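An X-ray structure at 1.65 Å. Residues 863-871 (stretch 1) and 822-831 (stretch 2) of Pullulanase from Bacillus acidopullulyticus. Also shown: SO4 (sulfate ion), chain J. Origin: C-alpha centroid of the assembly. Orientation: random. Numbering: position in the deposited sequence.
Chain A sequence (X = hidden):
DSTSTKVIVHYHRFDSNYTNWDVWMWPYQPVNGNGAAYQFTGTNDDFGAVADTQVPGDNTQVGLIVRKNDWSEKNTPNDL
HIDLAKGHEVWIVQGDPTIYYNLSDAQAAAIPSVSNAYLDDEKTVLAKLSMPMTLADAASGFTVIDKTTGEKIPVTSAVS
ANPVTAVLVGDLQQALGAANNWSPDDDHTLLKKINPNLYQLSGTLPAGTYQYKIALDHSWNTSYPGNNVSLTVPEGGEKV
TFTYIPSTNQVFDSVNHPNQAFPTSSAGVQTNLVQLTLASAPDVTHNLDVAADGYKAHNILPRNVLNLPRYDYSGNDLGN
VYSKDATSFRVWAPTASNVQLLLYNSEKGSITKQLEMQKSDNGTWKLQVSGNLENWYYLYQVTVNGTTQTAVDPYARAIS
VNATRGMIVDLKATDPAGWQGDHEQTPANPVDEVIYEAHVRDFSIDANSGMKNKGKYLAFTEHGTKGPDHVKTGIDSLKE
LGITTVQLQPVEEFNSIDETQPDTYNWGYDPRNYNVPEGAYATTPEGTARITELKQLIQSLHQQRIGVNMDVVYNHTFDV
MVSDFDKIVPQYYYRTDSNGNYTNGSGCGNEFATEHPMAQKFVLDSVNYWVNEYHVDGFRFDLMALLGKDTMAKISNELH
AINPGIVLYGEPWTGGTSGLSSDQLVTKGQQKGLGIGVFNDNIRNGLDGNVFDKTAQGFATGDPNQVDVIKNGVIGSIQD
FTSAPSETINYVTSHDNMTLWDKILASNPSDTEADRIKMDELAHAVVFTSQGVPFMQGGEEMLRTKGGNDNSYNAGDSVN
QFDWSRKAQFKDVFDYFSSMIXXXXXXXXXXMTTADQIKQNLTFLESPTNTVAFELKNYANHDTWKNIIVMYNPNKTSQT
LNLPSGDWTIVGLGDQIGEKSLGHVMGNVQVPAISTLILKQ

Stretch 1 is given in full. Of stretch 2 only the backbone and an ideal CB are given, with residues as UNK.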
ATOM      1  N   ASP A 863      12.434  20.561  23.975  1.00 10.40           N
ATOM      2  CA  ASP A 863      12.662  19.668  25.117  1.00 11.46           C
ATOM      3  C   ASP A 863      13.035  20.452  26.367  1.00 11.05           C
ATOM      4  O   ASP A 863      13.667  21.519  26.267  1.00 13.07           O
ATOM      5  CB  ASP A 863      13.778  18.661  24.789  1.00  9.37           C
ATOM      6  CG  ASP A 863      13.559  17.348  25.487  1.00 11.01           C
ATOM      7  OD1 ASP A 863      13.815  17.274  26.712  1.00  9.57           O
ATOM      8  OD2 ASP A 863      13.087  16.405  24.810  1.00 11.17           O
ATOM      9  N   THR A 864      12.683  19.920  27.536  1.00 10.67           N
ATOM     10  CA  THR A 864      13.079  20.522  28.802  1.00  9.98           C
ATOM     11  C   THR A 864      14.491  20.105  29.235  1.00 11.04           C
ATOM     12  O   THR A 864      15.017  20.607  30.240  1.00 11.09           O
ATOM     13  CB  THR A 864      12.088  20.218  29.931  1.00 10.92           C
ATOM     14  OG1 THR A 864      11.923  18.800  30.047  1.00 11.36           O
ATOM     15  CG2 THR A 864      10.715  20.868  29.650  1.00 12.23           C
ATOM     16  N   TRP A 865      15.092  19.183  28.490  1.00  9.20           N
ATOM     17  CA  TRP A 865      16.500  18.825  28.746  1.00  9.51           C
ATOM     18  C   TRP A 865      17.393  19.456  27.667  1.00  9.95           C
ATOM     19  O   TRP A 865      17.163  19.270  26.470  1.00 10.56           O
ATOM     20  CB  TRP A 865      16.687  17.299  28.760  1.00 10.14           C
ATOM     21  CG  TRP A 865      16.118  16.624  29.984  1.00  8.52           C
ATOM     22  CD1 TRP A 865      15.736  17.204  31.160  1.00 10.01           C
ATOM     23  CD2 TRP A 865      15.942  15.201  30.159  1.00 10.86           C
ATOM     24  NE1 TRP A 865      15.287  16.227  32.053  1.00 12.10           N
ATOM     25  CE2 TRP A 865      15.407  14.997  31.455  1.00  9.90           C
ATOM     26  CE3 TRP A 865      16.147  14.092  29.326  1.00 11.47           C
ATOM     27  CZ2 TRP A 865      15.109  13.717  31.960  1.00  9.72           C
ATOM     28  CZ3 TRP A 865      15.837  12.815  29.819  1.00 10.13           C
ATOM     29  CH2 TRP A 865      15.330  12.638  31.122  1.00 11.86           C
ATOM     30  N   LYS A 866      18.424  20.194  28.099  1.00 10.97           N
ATOM     31  CA  LYS A 866      19.308  20.904  27.166  1.00 11.30           C
ATOM     32  C   LYS A 866      20.018  19.958  26.185  1.00 10.50           C
ATOM     33  O   LYS A 866      19.962  20.138  24.952  1.00 10.65           O
ATOM     34  CB  LYS A 866      20.362  21.720  27.946  1.00 11.37           C
ATOM     35  CG  LYS A 866      21.307  22.495  27.031  1.00 12.78           C
ATOM     36  CD  LYS A 866      22.275  23.366  27.827  1.00 19.64           C
ATOM     37  CE  LYS A 866      23.076  24.267  26.898  1.00 22.28           C
ATOM     38  NZ  LYS A 866      24.043  25.123  27.666  1.00 35.83           N
ATOM     39  N   ASN A 867      20.719  18.971  26.746  1.00 10.36           N
ATOM     40  CA  ASN A 867      21.434  17.986  25.967  1.00 11.10           C
ATOM     41  C   ASN A 867      21.010  16.600  26.433  1.00  9.36           C
ATOM     42  O   ASN A 867      20.932  16.355  27.654  1.00 10.21           O
ATOM     43  CB  ASN A 867      22.957  18.150  26.178  1.00 11.91           C
ATOM     44  CG  ASN A 867      23.487  19.463  25.634  1.00 17.77           C
ATOM     45  OD1 ASN A 867      23.083  19.927  24.556  1.00 13.88           O
ATOM     46  ND2 ASN A 867      24.403  20.080  26.382  1.00 14.57           N
ATOM     47  N   ILE A 868      20.732  15.722  25.471  1.00  9.48           N
ATOM     48  CA  ILE A 868      20.473  14.316  25.762  1.00  9.44           C
ATOM     49  C   ILE A 868      21.481  13.459  25.024  1.00 10.83           C
ATOM     50  O   ILE A 868      21.700  13.629  23.822  1.00 10.36           O
ATOM     51  CB  ILE A 868      19.047  13.894  25.337  1.00  9.98           C
ATOM     52  CG1 ILE A 868      18.006  14.858  25.935  1.00 11.19           C
ATOM     53  CG2 ILE A 868      18.775  12.412  25.739  1.00 13.36           C
ATOM     54  CD1 ILE A 868      16.570  14.581  25.517  1.00 12.82           C
ATOM     55  N   ILE A 869      22.106  12.524  25.744  1.00  8.72           N
ATOM     56  CA  ILE A 869      22.984  11.558  25.076  1.00 11.27           C
ATOM     57  C   ILE A 869      22.366  10.166  25.130  1.00  9.17           C
ATOM     58  O   ILE A 869      21.867   9.757  26.165  1.00 10.85           O
ATOM     59  CB  ILE A 869      24.413  11.519  25.676  1.00  9.94           C
ATOM     60  CG1 ILE A 869      25.179  12.763  25.256  1.00  9.92           C
ATOM     61  CG2 ILE A 869      25.161  10.220  25.217  1.00 11.72           C
ATOM     62  CD1 ILE A 869      26.525  12.926  25.992  1.00 13.40           C
ATOM     63  N   VAL A 870      22.366   9.471  23.991  1.00  7.95           N
ATOM     64  CA  VAL A 870      21.921   8.077  23.935  1.00  9.01           C
ATOM     65  C   VAL A 870      23.082   7.254  23.358  1.00 10.81           C
ATOM     66  O   VAL A 870      23.699   7.665  22.377  1.00 11.30           O
ATOM     67  CB  VAL A 870      20.692   7.903  22.988  1.00 11.33           C
ATOM     68  CG1 VAL A 870      20.311   6.420  22.799  1.00 10.26           C
ATOM     69  CG2 VAL A 870      19.485   8.700  23.505  1.00 11.67           C
ATOM     70  N   MET A 871      23.362   6.092  23.952  1.00  9.22           N
ATOM     71  CA  MET A 871      24.337   5.148  23.370  1.00  9.38           C
ATOM     72  C   MET A 871      23.808   3.718  23.410  1.00  9.71           C
ATOM     73  O   MET A 871      23.383   3.241  24.476  1.00 11.64           O
ATOM     74  CB  MET A 871      25.686   5.217  24.106  1.00  9.25           C
ATOM     75  CG  MET A 871      26.696   4.194  23.572  1.00 12.00           C
ATOM     76  SD  MET A 871      28.316   4.542  24.260  1.00 14.09           S
ATOM     77  CE  MET A 871      29.099   2.934  24.045  1.00 15.25           C
ATOM     78  N   UNK A 822       7.327   6.033  27.702  1.00 10.12           N
ATOM     79  CA  UNK A 822       7.024   7.260  28.456  1.00  9.33           C
ATOM     80  C   UNK A 822       8.123   8.319  28.345  1.00 10.91           C
ATOM     81  O   UNK A 822       7.827   9.508  28.250  1.00  9.57           O
ATOM     82  CB  UNK A 822       6.800   6.918  29.930  1.00  9.33           C
ATOM     83  N   UNK A 823       9.380   7.886  28.335  1.00  9.19           N
ATOM     84  CA  UNK A 823      10.494   8.822  28.117  1.00 10.68           C
ATOM     85  C   UNK A 823      10.357   9.570  26.770  1.00 10.19           C
ATOM     86  O   UNK A 823      10.447  10.805  26.732  1.00 10.17           O
ATOM     87  CB  UNK A 823      11.824   8.067  28.161  1.00 10.68           C
ATOM     88  N   UNK A 824      10.152   8.837  25.679  1.00  9.19           N
ATOM     89  CA  UNK A 824       9.899   9.448  24.374  1.00 10.10           C
ATOM     90  C   UNK A 824       8.698  10.401  24.415  1.00 10.71           C
ATOM     91  O   UNK A 824       8.771  11.519  23.845  1.00  8.83           O
ATOM     92  CB  UNK A 824       9.665   8.360  23.323  1.00 10.10           C
ATOM     93  N   UNK A 825       7.610   9.973  25.070  1.00  9.15           N
ATOM     94  CA  UNK A 825       6.396  10.805  25.124  1.00 10.74           C
ATOM     95  C   UNK A 825       6.676  12.135  25.817  1.00  9.72           C
ATOM     96  O   UNK A 825       6.060  13.148  25.491  1.00 10.78           O
ATOM     97  CB  UNK A 825       5.271  10.066  25.850  1.00 10.74           C
ATOM     98  N   UNK A 826       7.594  12.115  26.782  1.00  9.96           N
ATOM     99  CA  UNK A 826       7.907  13.287  27.610  1.00 12.53           C
ATOM    100  C   UNK A 826       8.948  14.208  26.998  1.00 11.62           C
ATOM    101  O   UNK A 826       9.076  15.366  27.430  1.00 11.54           O
ATOM    102  CB  UNK A 826       8.396  12.830  28.986  1.00 12.53           C
ATOM    103  N   UNK A 827       9.697  13.696  26.018  1.00  8.83           N
ATOM    104  CA  UNK A 827      10.866  14.399  25.507  1.00  9.59           C
ATOM    105  C   UNK A 827      10.833  14.583  24.017  1.00  9.23           C
ATOM    106  O   UNK A 827      11.239  13.687  23.265  1.00  8.82           O
ATOM    107  CB  UNK A 827      12.143  13.651  25.895  1.00  9.59           C
ATOM    108  N   UNK A 828      10.347  15.764  23.575  1.00  9.21           N
ATOM    109  CA  UNK A 828      10.172  16.019  22.147  1.00  9.43           C
ATOM    110  C   UNK A 828      11.475  16.100  21.318  1.00  8.80           C
ATOM    111  O   UNK A 828      11.416  16.096  20.086  1.00  8.80           O
ATOM    112  CB  UNK A 828       9.400  17.329  21.981  1.00  9.43           C
ATOM    113  N   UNK A 829      12.641  16.130  21.973  1.00  8.39           N
ATOM    114  CA  UNK A 829      13.936  16.030  21.261  1.00  9.17           C
ATOM    115  C   UNK A 829      14.029  14.739  20.452  1.00  9.49           C
ATOM    116  O   UNK A 829      14.664  14.705  19.405  1.00 10.40           O
ATOM    117  CB  UNK A 829      15.099  16.099  22.253  1.00  9.17           C
ATOM    118  N   UNK A 830      13.383  13.682  20.945  1.00  9.66           N
ATOM    119  CA  UNK A 830      13.298  12.409  20.230  1.00 10.65           C
ATOM    120  C   UNK A 830      12.362  12.435  19.021  1.00 10.64           C
ATOM    121  O   UNK A 830      12.329  11.473  18.238  1.00 10.87           O
ATOM    122  CB  UNK A 830      12.837  11.316  21.196  1.00 10.65           C
ATOM    123  N   UNK A 831      11.625  13.544  18.854  1.00 10.07           N
ATOM    124  CA  UNK A 831      10.513  13.613  17.912  1.00  9.83           C
ATOM    125  C   UNK A 831      10.595  14.909  17.102  1.00 10.79           C
ATOM    126  O   UNK A 831       9.587  15.598  16.877  1.00 12.22           O
ATOM    127  CB  UNK A 831       9.175  13.523  18.649  1.00  9.83           C
TER
HETATM  128  S   SO4 J1930       4.873  17.214  23.033  1.00 28.09           S
HETATM  129  O1  SO4 J1930       4.742  18.654  23.250  1.00 29.28           O
HETATM  130  O2  SO4 J1930       3.622  16.541  23.421  1.00 29.79           O
HETATM  131  O3  SO4 J1930       5.956  16.696  23.897  1.00 20.52           O
HETATM  132  O4  SO4 J1930       5.114  16.969  21.596  1.00 25.16           O

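Position 822 lies in a helix, and nothing of stretch 1 comes within 5.5 Å of its ideal CB. Stretch 1 sets no preference here. The residue is His822.

Position 823 is helical, with its CB sideways to stretch 1. The six-membered ring of Trp865 lies farther out, so a long apolar side chain could reach it. The residue is Leu823. Its CD1 comes 3.9 Å from Trp865 CH2.

Positions 824 and 825 are helical and out of reach of stretch 1, so many residues would suit. They are Arg824 and Asn825.

Position 826 is still helical, and its CB is sideways with no partner. Stretch 1 sets no preference; many residues would do. It is Gln826. Its side chain makes no contact with stretch 1, but Gln826 O accepts a hydrogen bond from a water at 2.8 Å, and that water accepts one from Thr864 N at 3.1 Å.

Position 827 is the first to leave helical angles, with phi/psi -126/95. The ideal CB sits 3.1 Å from Asp863 OD2 and 5.3 Å from Trp865 CE3. A carboxylate and an aromatic face are both on offer. A flat side chain with a donor would use both; His, Asn or Gln could be considered. The residue is His827. Its ND1 donates to Asp863 OD1 at 2.6 Å. Its ring stacks face-to-face on the six-membered ring of Trp865, centroids 3.8 Å apart and planes at 27°. Asp863 OD1 also accepts from Trp865 N at 2.9 Å.

Position 828 has phi -67, and its N lies 3.1 Å from Asp863 OD2. The phi allows proline, among others. The residue is Pro828. Its N has no hydrogen to give, so this approach is not a hydrogen bond.

Position 829 points its CB toward stretch 1. The ideal CB is 3.3 Å from Asp863 OD2 and 3.9 Å from Ile868 CD1. The space is tight, so a small residue suits: Ala, Gly or perhaps Ser. The residue is Ala829. Its N donates to Asp863 OD2 at 2.9 Å, and its CB packs against Ile868.

Position 830 has a sideways CB with nothing near it, but Ile868 and Val870 present apolar side chains farther out. A long apolar or aromatic residue could span the gap. It is Phe830. Its CZ lies 4.0 Å from Ile868 CG2, and Val870 CG2 meets the ring edge, 3.8 Å from Phe830 CE1.

Position 831 has no neighbour in stretch 1, but a sulfate lies nearby. Arg or Lys would suit. The residue is Arg831, whose NH1 donates to sulfate O4 at 2.7 Å and NH2 to O3 at 2.9 Å.

Stretch 2 822-831: HLRNQHPAFR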
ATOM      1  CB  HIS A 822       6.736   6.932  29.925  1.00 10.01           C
ATOM      2  CG  HIS A 822       5.437   6.206  30.125  1.00 12.18           C
ATOM      3  ND1 HIS A 822       4.274   6.840  30.502  1.00 23.51           N
ATOM      4  CD2 HIS A 822       5.120   4.898  29.983  1.00  9.99           C
ATOM      5  CE1 HIS A 822       3.303   5.949  30.611  1.00 18.35           C
ATOM      6  NE2 HIS A 822       3.788   4.765  30.295  1.00 19.15           N
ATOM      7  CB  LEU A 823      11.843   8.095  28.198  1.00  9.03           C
ATOM      8  CG  LEU A 823      13.066   9.036  28.085  1.00 11.71           C
ATOM      9  CD1 LEU A 823      13.315   9.767  29.404  1.00 14.74           C
ATOM     10  CD2 LEU A 823      14.275   8.216  27.707  1.00 14.81           C
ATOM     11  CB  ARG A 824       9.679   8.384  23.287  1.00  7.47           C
ATOM     12  CG  ARG A 824       9.680   8.988  21.883  1.00  9.81           C
ATOM     13  CD  ARG A 824       9.190   7.992  20.821  1.00  9.51           C
ATOM     14  NE  ARG A 824       9.172   8.612  19.482  1.00 10.94           N
ATOM     15  CZ  ARG A 824      10.238   8.752  18.686  1.00  9.67           C
ATOM     16  NH1 ARG A 824      11.448   8.366  19.081  1.00 10.73           N
ATOM     17  NH2 ARG A 824      10.103   9.324  17.490  1.00 13.61           N
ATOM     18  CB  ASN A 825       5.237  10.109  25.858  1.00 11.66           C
ATOM     19  CG  ASN A 825       4.699   8.875  25.130  1.00 11.81           C
ATOM     20  OD1 ASN A 825       4.997   8.618  23.947  1.00 10.49           O
ATOM     21  ND2 ASN A 825       3.882   8.084  25.859  1.00  9.50           N
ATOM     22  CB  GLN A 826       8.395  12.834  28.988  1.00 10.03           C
ATOM     23  CG  GLN A 826       7.287  12.312  29.908  1.00 18.43           C
ATOM     24  CD  GLN A 826       6.244  13.383  30.240  1.00 28.52           C
ATOM     25  OE1 GLN A 826       5.057  13.082  30.415  1.00 30.69           O
ATOM     26  NE2 GLN A 826       6.690  14.638  30.332  1.00 25.03           N
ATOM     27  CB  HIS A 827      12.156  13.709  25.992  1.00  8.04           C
ATOM     28  CG  HIS A 827      12.384  13.937  27.442  1.00 11.19           C
ATOM     29  ND1 HIS A 827      12.844  15.140  27.935  1.00 10.44           N
ATOM     30  CD2 HIS A 827      12.093  13.169  28.520  1.00  8.92           C
ATOM     31  CE1 HIS A 827      12.865  15.085  29.252  1.00  8.19           C
ATOM     32  NE2 HIS A 827      12.412  13.903  29.633  1.00  9.45           N
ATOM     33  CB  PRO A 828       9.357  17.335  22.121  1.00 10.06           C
ATOM     34  CG  PRO A 828       9.710  18.039  23.414  1.00 10.53           C
ATOM     35  CD  PRO A 828       9.883  16.887  24.415  1.00  9.73           C
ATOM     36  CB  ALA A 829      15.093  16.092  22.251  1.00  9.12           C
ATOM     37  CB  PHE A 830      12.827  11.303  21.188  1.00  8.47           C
ATOM     38  CG  PHE A 830      13.826  10.963  22.275  1.00  9.21           C
ATOM     39  CD1 PHE A 830      15.009  10.300  21.972  1.00 11.71           C
ATOM     40  CD2 PHE A 830      13.552  11.299  23.597  1.00 10.69           C
ATOM     41  CE1 PHE A 830      15.926   9.977  22.989  1.00 12.62           C
ATOM     42  CE2 PHE A 830      14.450  10.974  24.627  1.00 11.81           C
ATOM     43  CZ  PHE A 830      15.649  10.318  24.313  1.00 12.82           C
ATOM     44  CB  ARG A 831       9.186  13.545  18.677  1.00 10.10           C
ATOM     45  CG  ARG A 831       8.997  12.210  19.400  1.00 10.46           C
ATOM     46  CD  ARG A 831       7.670  12.191  20.145  1.00 11.29           C
ATOM     47  NE  ARG A 831       7.766  12.793  21.469  1.00 14.64           N
ATOM     48  CZ  ARG A 831       7.232  13.949  21.850  1.00 13.42           C
ATOM     49  NH1 ARG A 831       6.546  14.725  21.001  1.00 15.58           N
ATOM     50  NH2 ARG A 831       7.390  14.340  23.105  1.00 14.90           N
TER
HETATM   51  O   HOH W   1      10.432  17.745  27.780  1.00 11.61           O
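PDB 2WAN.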